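Local coordinates for FYVE, RhoGEF and PH domain-containing protein 5 (Homo sapiens, PDB 3MPX) that activates the small GTPase CDC42 by exchanging its bound GDP for GTP, and mediates the activation of CDC42 by VEGF, at residues A[263-267]-A[268-272]. Numbering follows the deposited sequence.
Sequences LFLMN and DVLLY
The backbone N of Leu271 gives its hydrogen to Phe264 O at 2.9 Å, and Phe264 N returns a bond to Leu271 O at 3.0 Å, so the two residues form an antiparallel hydrogen-bonded pair. Nearer the turn, Met266 N reaches Val269 O (3.1 Å), with Asn267 and Asp268 as the two residues between. This is a tight beta hairpin of the first PH domain, joining strands 257-266 and 269-275 within its sheet. Polar residues suit its corner: the Asn267 amide bonds to Gly241 O and Glu243 N, while Asp268 forms a salt bridge with Arg242. On the face carrying Phe264 and Leu271, their CB atoms meet at 3.8 Å, and Leu271 CB lies at the edge of the phenyl ring. Met266, present as selenomethionine and flexible enough to bend at chi2 and chi3 (91° and 71°), brings its CE against both Val269 CG1 (3.7 Å) and Leu271 CG (3.9 Å). An alanine in place of Leu271 would keep CB beside Phe264 but is likely to leave that methyl without its leucine neighbour, freer to move. The other face is also apolar: Leu270 CD1 touches Leu265 CB and CD1, both at 3.8 Å, and Leu263 lies alongside Tyr272, its CD2 oblique to the ring, near CD2. The leucines on this face are buried, and Leu315 and Leu317 of strand 314-318 pack against Leu270 and Leu263 respectively.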
loop_
_atom_site.group_PDB
_atom_site.type_symbol
_atom_site.label_atom_id
_atom_site.label_comp_id
_atom_site.label_asym_id
_atom_site.label_seq_id
_atom_site.Cartn_x
_atom_site.Cartn_y
_atom_site.Cartn_z
ATOM N N LEU A 263 -2.243 19.174 -1.462
ATOM C CA LEU A 263 -3.248 18.398 -2.209
ATOM C C LEU A 263 -2.794 17.051 -2.786
ATOM O O LEU A 263 -1.908 17.034 -3.647
ATOM C CB LEU A 263 -3.781 19.225 -3.414
ATOM C CG LEU A 263 -4.401 20.612 -3.220
ATOM C CD1 LEU A 263 -5.129 21.011 -4.459
ATOM C CD2 LEU A 263 -5.374 20.653 -2.051
ATOM N N PHE A 264 -3.507 15.943 -2.443
ATOM C CA PHE A 264 -3.262 14.629 -3.055
ATOM C C PHE A 264 -4.429 14.301 -4.010
ATOM O O PHE A 264 -5.508 13.932 -3.553
ATOM C CB PHE A 264 -3.092 13.534 -2.005
ATOM C CG PHE A 264 -1.920 13.677 -1.077
ATOM C CD1 PHE A 264 -0.658 13.219 -1.445
ATOM C CD2 PHE A 264 -2.079 14.231 0.191
ATOM C CE1 PHE A 264 0.415 13.312 -0.561
ATOM C CE2 PHE A 264 -0.987 14.339 1.069
ATOM C CZ PHE A 264 0.243 13.872 0.690
ATOM N N LEU A 265 -4.222 14.487 -5.328
ATOM C CA LEU A 265 -5.245 14.238 -6.354
ATOM C C LEU A 265 -5.186 12.802 -6.944
ATOM O O LEU A 265 -4.220 12.406 -7.598
ATOM C CB LEU A 265 -5.224 15.306 -7.485
ATOM C CG LEU A 265 -5.929 14.968 -8.820
ATOM C CD1 LEU A 265 -7.412 15.220 -8.762
ATOM C CD2 LEU A 265 -5.333 15.734 -9.969
HETATM N N MSE A 266 -6.272 12.058 -6.716
HETATM C CA MSE A 266 -6.509 10.721 -7.240
HETATM C C MSE A 266 -7.624 10.843 -8.273
HETATM O O MSE A 266 -8.349 11.845 -8.279
HETATM C CB MSE A 266 -6.974 9.768 -6.127
HETATM C CG MSE A 266 -5.905 8.835 -5.656
HETATM SE SE MSE A 266 -4.896 9.580 -4.178
HETATM C CE MSE A 266 -6.227 9.509 -2.744
ATOM N N ASN A 267 -7.802 9.803 -9.106
ATOM C CA ASN A 267 -8.889 9.752 -10.086
ATOM C C ASN A 267 -10.221 9.579 -9.343
ATOM O O ASN A 267 -11.276 10.022 -9.798
ATOM C CB ASN A 267 -8.658 8.599 -11.075
ATOM C CG ASN A 267 -8.354 7.244 -10.463
ATOM O OD1 ASN A 267 -8.683 6.935 -9.300
ATOM N ND2 ASN A 267 -7.755 6.382 -11.275
ATOM N N ASP A 268 -10.129 8.962 -8.171
ATOM C CA ASP A 268 -11.229 8.626 -7.298
ATOM C C ASP A 268 -11.659 9.839 -6.469
ATOM O O ASP A 268 -12.702 10.435 -6.735
ATOM C CB ASP A 268 -10.769 7.449 -6.403
ATOM C CG ASP A 268 -11.846 6.733 -5.619
ATOM O OD1 ASP A 268 -12.116 5.546 -5.929
ATOM O OD2 ASP A 268 -12.349 7.316 -4.636
ATOM N N VAL A 269 -10.815 10.212 -5.495
ATOM C CA VAL A 269 -11.026 11.234 -4.480
ATOM C C VAL A 269 -9.865 12.291 -4.419
ATOM O O VAL A 269 -8.752 12.025 -4.875
ATOM C CB VAL A 269 -11.215 10.454 -3.149
ATOM C CG1 VAL A 269 -9.900 9.918 -2.586
ATOM C CG2 VAL A 269 -11.986 11.250 -2.113
ATOM N N LEU A 270 -10.145 13.487 -3.854
ATOM C CA LEU A 270 -9.167 14.573 -3.689
ATOM C C LEU A 270 -8.891 14.838 -2.218
ATOM O O LEU A 270 -9.758 15.350 -1.507
ATOM C CB LEU A 270 -9.598 15.876 -4.400
ATOM C CG LEU A 270 -8.622 17.064 -4.299
ATOM C CD1 LEU A 270 -7.906 17.296 -5.608
ATOM C CD2 LEU A 270 -9.336 18.331 -3.865
ATOM N N LEU A 271 -7.673 14.487 -1.765
ATOM C CA LEU A 271 -7.277 14.739 -0.387
ATOM C C LEU A 271 -6.829 16.187 -0.286
ATOM O O LEU A 271 -6.068 16.673 -1.137
ATOM C CB LEU A 271 -6.195 13.774 0.121
ATOM C CG LEU A 271 -6.411 12.252 -0.044
ATOM C CD1 LEU A 271 -5.283 11.481 0.635
ATOM C CD2 LEU A 271 -7.749 11.783 0.533
ATOM N N TYR A 272 -7.388 16.888 0.720
ATOM C CA TYR A 272 -7.168 18.298 1.036
ATOM C C TYR A 272 -6.545 18.284 2.402
ATOM O O TYR A 272 -7.199 17.884 3.368
ATOM C CB TYR A 272 -8.523 19.028 1.042
ATOM C CG TYR A 272 -8.443 20.533 1.137
ATOM C CD1 TYR A 272 -8.812 21.198 2.304
ATOM C CD2 TYR A 272 -8.091 21.300 0.033
ATOM C CE1 TYR A 272 -8.787 22.590 2.382
ATOM C CE2 TYR A 272 -8.036 22.686 0.106
ATOM C CZ TYR A 272 -8.401 23.329 1.279
ATOM O OH TYR A 272 -8.360 24.700 1.329
#